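Major capsid protein P2 (Pseudoalteromonas phage pm2, PDB 2VVF) forms the outer protein shell of a lipid-containing marine bacteriophage as its major capsid protein, a homotrimer whose subunits have a double jelly-roll fold. Local coordinates at residues S42-V47 against I116-D121; I175-A180 against A254-E259. All coordinates share one frame; numbering follows the deposited sequence.

Contact 1 comes first along the chain and closes before contact 2 opens. It pairs strands 44-51 and 114-120 at the middle of a four-stranded antiparallel sheet in the N-terminal jelly roll. Contact 2 pairs strands 171-178 and 252-263 in an antiparallel sheet of the C-terminal jelly roll. The two share no strand and do not touch. The centres of contacts 1 and 2 are about 19 Å apart. The nearest atoms of contacts 1 and 2 are about 9 Å apart. Each joins segments far apart in the sequence, by 69 and 74 residues at the closest ends. Lys178 of contact 2 also reaches Asp64 in the first half, which ties the two jelly rolls together.

Contact 1 (S42-V47 against I116-D121); sequences SQIKNV and IKFDID
Lys45 and Asp119 form an antiparallel hydrogen-bonded pair. Asp119 N gives a nearly straight bond to Lys45 O (2.8 Å, 175°), and Lys45 N returns one to Asp119 O. Two residues further, Asp121 N binds Gln43 O. The Lys45 side chain can be followed from base to tip. Its CB sits 4.1 Å from Asp119 O. Its CD comes 3.8 Å from Asp121 OD1. A bend at chi3 (-66°) then sets CE 3.7 Å from Asp121 OD1. NZ ends 3.5 Å from the same OD1, in a weak hydrogen bond within a salt bridge. The other oxygen, Asp121 OD2, takes the backbone N-H of Ala123.

Asn46, next in the strand, reaches across to the Asp119 carboxylate. Its ND2 donates to Asp119 OD2 at 2.8 Å, on the anti lone pair. The acceptor lies in the amide plane, while the amide and carboxylate planes are turned 74° apart. Asp119 OD1 is held by Ser18 OG, so both carboxylate oxygens are bound and the group's rotation is restrained.

The other side is apolar. Ile44 and Phe118 lie side by side, pointing the same way, with Ile44 CG2 3.7 Å from Phe118 CD2. Val47 CG2 meets Phe118 CB at 4.0 Å. Leu129 of strand 128-136 also packs on Phe118.

Asn46 and Val47 together stand opposite Phe118, between the Lys45-Asp119 pair and the backbone bonding of Lys117 with Arg48. This is a beta bulge in strand 44-51, where that strand pairs with 114-120 at the centre of the four-stranded antiparallel sheet of the N-terminal jelly roll.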
ATOM      1  N   SER A  42     -18.141 -19.723 -13.746  1.00 31.06           N
ATOM      2  CA  SER A  42     -19.429 -19.383 -14.338  1.00 30.90           C
ATOM      3  C   SER A  42     -20.397 -20.560 -14.251  1.00 34.52           C
ATOM      4  O   SER A  42     -21.604 -20.398 -14.431  1.00 34.15           O
ATOM      5  CB  SER A  42     -19.251 -18.945 -15.795  1.00 34.55           C
ATOM      6  OG  SER A  42     -17.941 -18.456 -16.022  1.00 43.89           O
ATOM      7  N   GLN A  43     -19.860 -21.742 -13.965  1.00 30.64           N
ATOM      8  CA  GLN A  43     -20.678 -22.943 -13.839  1.00 30.12           C
ATOM      9  C   GLN A  43     -21.173 -23.128 -12.406  1.00 33.65           C
ATOM     10  O   GLN A  43     -21.950 -24.039 -12.121  1.00 33.41           O
ATOM     11  CB  GLN A  43     -19.917 -24.179 -14.326  1.00 31.29           C
ATOM     12  CG  GLN A  43     -20.231 -24.562 -15.767  1.00 39.14           C
ATOM     13  CD  GLN A  43     -19.169 -25.446 -16.388  1.00 53.47           C
ATOM     14  OE1 GLN A  43     -18.200 -25.832 -15.732  1.00 47.87           O
ATOM     15  NE2 GLN A  43     -19.346 -25.774 -17.664  1.00 45.05           N
ATOM     16  N   ILE A  44     -20.725 -22.252 -11.513  1.00 29.71           N
ATOM     17  CA  ILE A  44     -21.165 -22.273 -10.120  1.00 29.26           C
ATOM     18  C   ILE A  44     -22.167 -21.134  -9.982  1.00 32.91           C
ATOM     19  O   ILE A  44     -21.793 -19.991  -9.714  1.00 32.31           O
ATOM     20  CB  ILE A  44     -19.983 -22.105  -9.146  1.00 32.17           C
ATOM     21  CG1 ILE A  44     -18.976 -23.243  -9.327  1.00 32.50           C
ATOM     22  CG2 ILE A  44     -20.482 -22.049  -7.712  1.00 32.61           C
ATOM     23  CD1 ILE A  44     -19.447 -24.570  -8.777  1.00 39.33           C
ATOM     24  N   LYS A  45     -23.436 -21.443 -10.228  1.00 29.44           N
ATOM     25  CA  LYS A  45     -24.489 -20.435 -10.232  1.00 29.12           C
ATOM     26  C   LYS A  45     -25.217 -20.199  -8.914  1.00 32.85           C
ATOM     27  O   LYS A  45     -25.120 -20.988  -7.977  1.00 32.19           O
ATOM     28  CB  LYS A  45     -25.499 -20.731 -11.342  1.00 31.55           C
ATOM     29  CG  LYS A  45     -24.871 -21.238 -12.632  1.00 44.79           C
ATOM     30  CD  LYS A  45     -25.895 -21.951 -13.503  1.00 54.83           C
ATOM     31  CE  LYS A  45     -26.383 -23.230 -12.843  1.00 66.51           C
ATOM     32  NZ  LYS A  45     -27.550 -23.822 -13.558  1.00 75.58           N
ATOM     33  N   ASN A  46     -25.958 -19.096  -8.873  1.00 29.71           N
ATOM     34  CA  ASN A  46     -26.753 -18.713  -7.714  1.00 29.57           C
ATOM     35  C   ASN A  46     -26.042 -18.885  -6.379  1.00 33.23           C
ATOM     36  O   ASN A  46     -26.483 -19.647  -5.521  1.00 32.98           O
ATOM     37  CB  ASN A  46     -28.098 -19.441  -7.718  1.00 30.85           C
ATOM     38  CG  ASN A  46     -28.778 -19.394  -9.075  1.00 55.76           C
ATOM     39  OD1 ASN A  46     -28.871 -18.335  -9.699  1.00 50.37           O
ATOM     40  ND2 ASN A  46     -29.235 -20.548  -9.552  1.00 48.20           N
ATOM     41  N   VAL A  47     -24.950 -18.149  -6.199  1.00 29.55           N
ATOM     42  CA  VAL A  47     -24.198 -18.196  -4.955  1.00 29.17           C
ATOM     43  C   VAL A  47     -24.861 -17.275  -3.938  1.00 33.07           C
ATOM     44  O   VAL A  47     -24.978 -16.071  -4.160  1.00 32.85           O
ATOM     45  CB  VAL A  47     -22.723 -17.823  -5.177  1.00 32.88           C
ATOM     46  CG1 VAL A  47     -21.929 -18.004  -3.890  1.00 32.67           C
ATOM     47  CG2 VAL A  47     -22.130 -18.659  -6.304  1.00 32.56           C
ATOM     48  N   ILE A 116     -23.336 -20.997   2.726  1.00 27.85           N
ATOM     49  CA  ILE A 116     -22.944 -20.455   1.434  1.00 27.30           C
ATOM     50  C   ILE A 116     -23.467 -21.433   0.388  1.00 30.73           C
ATOM     51  O   ILE A 116     -22.796 -22.403   0.036  1.00 30.03           O
ATOM     52  CB  ILE A 116     -21.422 -20.263   1.314  1.00 30.27           C
ATOM     53  CG1 ILE A 116     -20.949 -19.146   2.244  1.00 30.58           C
ATOM     54  CG2 ILE A 116     -21.044 -19.933  -0.121  1.00 30.59           C
ATOM     55  CD1 ILE A 116     -19.470 -18.853   2.128  1.00 36.31           C
ATOM     56  N   LYS A 117     -24.697 -21.202  -0.055  1.00 27.23           N
ATOM     57  CA  LYS A 117     -25.343 -22.078  -1.020  1.00 26.96           C
ATOM     58  C   LYS A 117     -25.005 -21.716  -2.460  1.00 31.21           C
ATOM     59  O   LYS A 117     -24.679 -20.570  -2.764  1.00 30.96           O
ATOM     60  CB  LYS A 117     -26.860 -22.072  -0.815  1.00 29.14           C
ATOM     61  CG  LYS A 117     -27.306 -22.601   0.538  1.00 40.15           C
ATOM     62  CD  LYS A 117     -28.681 -22.073   0.912  1.00 48.95           C
ATOM     63  CE  LYS A 117     -29.781 -23.022   0.465  1.00 59.07           C
ATOM     64  NZ  LYS A 117     -30.938 -23.010   1.403  1.00 68.04           N
ATOM     65  N   PHE A 118     -25.099 -22.706  -3.340  1.00 27.87           N
ATOM     66  CA  PHE A 118     -24.813 -22.511  -4.756  1.00 27.68           C
ATOM     67  C   PHE A 118     -25.251 -23.737  -5.547  1.00 31.98           C
ATOM     68  O   PHE A 118     -25.430 -24.816  -4.986  1.00 31.43           O
ATOM     69  CB  PHE A 118     -23.319 -22.246  -4.974  1.00 29.36           C
ATOM     70  CG  PHE A 118     -22.429 -23.361  -4.501  1.00 30.83           C
ATOM     71  CD1 PHE A 118     -21.961 -23.388  -3.198  1.00 33.76           C
ATOM     72  CD2 PHE A 118     -22.070 -24.390  -5.359  1.00 32.95           C
ATOM     73  CE1 PHE A 118     -21.148 -24.417  -2.759  1.00 34.60           C
ATOM     74  CE2 PHE A 118     -21.257 -25.422  -4.925  1.00 35.66           C
ATOM     75  CZ  PHE A 118     -20.795 -25.435  -3.624  1.00 33.70           C
ATOM     76  N   ASP A 119     -25.423 -23.561  -6.851  1.00 29.18           N
ATOM     77  CA  ASP A 119     -25.837 -24.651  -7.725  1.00 29.32           C
ATOM     78  C   ASP A 119     -24.738 -24.975  -8.733  1.00 34.41           C
ATOM     79  O   ASP A 119     -24.154 -24.075  -9.339  1.00 34.15           O
ATOM     80  CB  ASP A 119     -27.123 -24.282  -8.468  1.00 31.01           C
ATOM     81  CG  ASP A 119     -28.206 -23.766  -7.540  1.00 40.38           C
ATOM     82  OD1 ASP A 119     -28.326 -24.292  -6.413  1.00 40.92           O
ATOM     83  OD2 ASP A 119     -28.939 -22.837  -7.938  1.00 45.53           O
ATOM     84  N   ILE A 120     -24.457 -26.262  -8.909  1.00 31.65           N
ATOM     85  CA  ILE A 120     -23.443 -26.687  -9.865  1.00 31.89           C
ATOM     86  C   ILE A 120     -24.096 -26.957 -11.216  1.00 37.08           C
ATOM     87  O   ILE A 120     -25.019 -27.767 -11.321  1.00 36.45           O
ATOM     88  CB  ILE A 120     -22.657 -27.915  -9.360  1.00 34.87           C
ATOM     89  CG1 ILE A 120     -22.210 -27.706  -7.912  1.00 35.24           C
ATOM     90  CG2 ILE A 120     -21.457 -28.186 -10.259  1.00 35.33           C
ATOM     91  CD1 ILE A 120     -21.362 -28.835  -7.366  1.00 41.47           C
ATOM     92  N   ASP A 121     -23.630 -26.260 -12.247  1.00 34.93           N
ATOM     93  CA  ASP A 121     -24.187 -26.430 -13.584  1.00 35.33           C
ATOM     94  C   ASP A 121     -24.128 -27.886 -14.035  1.00 40.28           C
ATOM     95  O   ASP A 121     -23.250 -28.645 -13.621  1.00 39.80           O
ATOM     96  CB  ASP A 121     -23.474 -25.529 -14.593  1.00 37.17           C
ATOM     97  CG  ASP A 121     -24.200 -25.456 -15.924  1.00 47.23           C
ATOM     98  OD1 ASP A 121     -25.267 -24.810 -15.986  1.00 47.83           O
ATOM     99  OD2 ASP A 121     -23.706 -26.047 -16.907  1.00 53.08           O
TER

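Contact 2 (I175-A180 against A254-E259)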
ATOM      1  N   ILE A 175     -21.870   0.940  -6.758  1.00 23.55           N
ATOM      2  CA  ILE A 175     -22.910   0.486  -7.671  1.00 23.30           C
ATOM      3  C   ILE A 175     -22.235   0.092  -8.978  1.00 27.22           C
ATOM      4  O   ILE A 175     -21.470   0.868  -9.546  1.00 26.66           O
ATOM      5  CB  ILE A 175     -23.975   1.571  -7.902  1.00 26.30           C
ATOM      6  CG1 ILE A 175     -24.688   1.912  -6.593  1.00 26.58           C
ATOM      7  CG2 ILE A 175     -24.975   1.121  -8.957  1.00 26.90           C
ATOM      8  CD1 ILE A 175     -25.429   3.235  -6.632  1.00 32.31           C
ATOM      9  N   HIS A 176     -22.487  -1.127  -9.433  1.00 24.13           N
ATOM     10  CA  HIS A 176     -21.880  -1.609 -10.667  1.00 24.06           C
ATOM     11  C   HIS A 176     -22.922  -1.867 -11.744  1.00 28.38           C
ATOM     12  O   HIS A 176     -23.766  -2.749 -11.602  1.00 27.88           O
ATOM     13  CB  HIS A 176     -21.070  -2.882 -10.408  1.00 24.79           C
ATOM     14  CG  HIS A 176     -20.155  -2.785  -9.228  1.00 27.93           C
ATOM     15  ND1 HIS A 176     -18.873  -2.291  -9.320  1.00 29.70           N
ATOM     16  CD2 HIS A 176     -20.339  -3.115  -7.928  1.00 29.56           C
ATOM     17  CE1 HIS A 176     -18.304  -2.322  -8.127  1.00 28.97           C
ATOM     18  NE2 HIS A 176     -19.173  -2.818  -7.266  1.00 29.29           N
ATOM     19  N   ILE A 177     -22.856  -1.090 -12.819  1.00 25.49           N
ATOM     20  CA  ILE A 177     -23.780  -1.244 -13.934  1.00 25.47           C
ATOM     21  C   ILE A 177     -23.166  -2.167 -14.980  1.00 29.86           C
ATOM     22  O   ILE A 177     -22.205  -1.804 -15.659  1.00 29.23           O
ATOM     23  CB  ILE A 177     -24.162   0.116 -14.543  1.00 28.56           C
ATOM     24  CG1 ILE A 177     -24.853   0.993 -13.496  1.00 28.89           C
ATOM     25  CG2 ILE A 177     -25.047  -0.075 -15.768  1.00 29.22           C
ATOM     26  CD1 ILE A 177     -24.494   2.458 -13.596  1.00 35.54           C
ATOM     27  N   LYS A 178     -23.710  -3.374 -15.089  1.00 27.13           N
ATOM     28  CA  LYS A 178     -23.204  -4.354 -16.039  1.00 27.16           C
ATOM     29  C   LYS A 178     -23.938  -4.273 -17.371  1.00 32.13           C
ATOM     30  O   LYS A 178     -25.001  -4.871 -17.546  1.00 31.69           O
ATOM     31  CB  LYS A 178     -23.306  -5.763 -15.458  1.00 29.45           C
ATOM     32  CG  LYS A 178     -22.494  -5.969 -14.190  1.00 39.97           C
ATOM     33  CD  LYS A 178     -21.834  -7.337 -14.179  1.00 48.52           C
ATOM     34  CE  LYS A 178     -22.741  -8.385 -13.558  1.00 57.89           C
ATOM     35  NZ  LYS A 178     -22.177  -9.756 -13.688  1.00 66.76           N
ATOM     36  N   ALA A 179     -23.361  -3.522 -18.302  1.00 29.66           N
ATOM     37  CA  ALA A 179     -23.929  -3.343 -19.633  1.00 29.77           C
ATOM     38  C   ALA A 179     -22.790  -3.039 -20.598  1.00 34.45           C
ATOM     39  O   ALA A 179     -21.764  -2.492 -20.197  1.00 34.26           O
ATOM     40  CB  ALA A 179     -24.945  -2.210 -19.630  1.00 30.49           C
ATOM     41  N   ALA A 180     -22.967  -3.397 -21.865  1.00 31.41           N
ATOM     42  CA  ALA A 180     -21.919  -3.193 -22.861  1.00 31.34           C
ATOM     43  C   ALA A 180     -21.955  -1.856 -23.604  1.00 35.39           C
ATOM     44  O   ALA A 180     -20.983  -1.492 -24.265  1.00 35.15           O
ATOM     45  CB  ALA A 180     -21.896  -4.349 -23.848  1.00 32.03           C
ATOM     46  N   ALA A 254     -29.593  -4.392 -18.189  1.00 32.21           N
ATOM     47  CA  ALA A 254     -28.393  -4.286 -17.377  1.00 31.78           C
ATOM     48  C   ALA A 254     -28.568  -4.958 -16.027  1.00 34.72           C
ATOM     49  O   ALA A 254     -29.654  -4.942 -15.448  1.00 34.33           O
ATOM     50  CB  ALA A 254     -28.025  -2.824 -17.184  1.00 32.56           C
ATOM     51  N   GLU A 255     -27.487  -5.535 -15.520  1.00 30.57           N
ATOM     52  CA  GLU A 255     -27.509  -6.130 -14.195  1.00 29.80           C
ATOM     53  C   GLU A 255     -26.857  -5.121 -13.260  1.00 32.71           C
ATOM     54  O   GLU A 255     -25.660  -4.852 -13.363  1.00 32.19           O
ATOM     55  CB  GLU A 255     -26.740  -7.453 -14.159  1.00 31.03           C
ATOM     56  CG  GLU A 255     -26.769  -8.115 -12.789  1.00 39.63           C
ATOM     57  CD  GLU A 255     -25.861  -9.325 -12.685  1.00 53.95           C
ATOM     58  OE1 GLU A 255     -25.412  -9.837 -13.734  1.00 45.86           O
ATOM     59  OE2 GLU A 255     -25.616  -9.777 -11.546  1.00 44.49           O
ATOM     60  N   ILE A 256     -27.663  -4.518 -12.393  1.00 28.54           N
ATOM     61  CA  ILE A 256     -27.163  -3.520 -11.458  1.00 27.99           C
ATOM     62  C   ILE A 256     -26.758  -4.159 -10.132  1.00 30.83           C
ATOM     63  O   ILE A 256     -27.598  -4.700  -9.411  1.00 30.34           O
ATOM     64  CB  ILE A 256     -28.182  -2.381 -11.239  1.00 31.18           C
ATOM     65  CG1 ILE A 256     -28.552  -1.715 -12.569  1.00 31.68           C
ATOM     66  CG2 ILE A 256     -27.624  -1.348 -10.270  1.00 31.83           C
ATOM     67  CD1 ILE A 256     -27.371  -1.157 -13.329  1.00 40.00           C
ATOM     68  N   ILE A 257     -25.469  -4.087  -9.813  1.00 26.56           N
ATOM     69  CA  ILE A 257     -24.955  -4.635  -8.564  1.00 25.85           C
ATOM     70  C   ILE A 257     -24.819  -3.517  -7.539  1.00 28.78           C
ATOM     71  O   ILE A 257     -24.143  -2.521  -7.787  1.00 28.42           O
ATOM     72  CB  ILE A 257     -23.603  -5.346  -8.771  1.00 28.85           C
ATOM     73  CG1 ILE A 257     -23.697  -6.346  -9.924  1.00 29.19           C
ATOM     74  CG2 ILE A 257     -23.164  -6.046  -7.489  1.00 29.31           C
ATOM     75  CD1 ILE A 257     -24.788  -7.370  -9.745  1.00 36.27           C
ATOM     76  N   VAL A 258     -25.468  -3.680  -6.392  1.00 24.65           N
ATOM     77  CA  VAL A 258     -25.397  -2.680  -5.334  1.00 23.99           C
ATOM     78  C   VAL A 258     -24.781  -3.281  -4.079  1.00 27.54           C
ATOM     79  O   VAL A 258     -25.317  -4.228  -3.505  1.00 27.03           O
ATOM     80  CB  VAL A 258     -26.774  -2.065  -5.038  1.00 27.57           C
ATOM     81  CG1 VAL A 258     -26.653  -0.963  -3.992  1.00 27.24           C
ATOM     82  CG2 VAL A 258     -27.410  -1.540  -6.312  1.00 27.30           C
ATOM     83  N   GLU A 259     -23.644  -2.732  -3.664  1.00 23.93           N
ATOM     84  CA  GLU A 259     -22.960  -3.203  -2.468  1.00 23.52           C
ATOM     85  C   GLU A 259     -23.437  -2.410  -1.260  1.00 27.30           C
ATOM     86  O   GLU A 259     -22.965  -1.301  -1.006  1.00 26.86           O
ATOM     87  CB  GLU A 259     -21.446  -3.056  -2.624  1.00 24.77           C
ATOM     88  CG  GLU A 259     -20.832  -3.999  -3.643  1.00 33.83           C
ATOM     89  CD  GLU A 259     -19.321  -3.900  -3.689  1.00 51.66           C
ATOM     90  OE1 GLU A 259     -18.662  -4.405  -2.756  1.00 48.07           O
ATOM     91  OE2 GLU A 259     -18.791  -3.309  -4.653  1.00 42.77           O
TER
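His176 and Glu259 meet across two antiparallel strands of the C-terminal jelly roll of this double jelly-roll protein. The two side chains cross at a slant. Glu259 OE2 lies at the edge of the imidazole, in the ring plane, and NE2 of His176 donates to it at 2.7 Å in a nearly straight bond (175°). The oxygen is met on its anti side. Ring and carboxylate planes are 25° apart. ND1 of the same ring bonds to Thr220 OG1, so both ring nitrogens are engaged and the ring is fixed in its rotation.

Lys178 and Glu255 share this face of the sheet. Their side chains lie side by side and point the same way. Glu255 is extended, while Lys178 bends at chi2 and chi3. The bends bring Lys178 CE to 3.0 Å from Glu255 OE1, so the carboxylate meets the end of the chain from CE to NZ. Lys178 NZ forms a salt bridge with Glu255 OE1 at 3.2 Å. The stronger partner of NZ is Asp64. Between the two polar pairs sits Ile257, whose CB is 3.9 Å from His176 CB.

The opposite face is aliphatic. Ile177 and Ile256 also run side by side, with Ile256 CD1 lying against CG1 and CG2 of Ile177. Ile175 instead crosses Ile256, with their CG2 methyls 3.9 Å apart. Val182 and Val185 of strand 182-189 pack on Ile177, which places this face against the other sheet of the jelly roll.

Backbone bonds join the strands. Ile257 N binds His176 O at 2.8 Å, and His176 N binds Ile257 O at 2.7 Å. The Lys178-Glu255 pair is looser on one side, with Glu255 N 3.3 Å from Lys178 O.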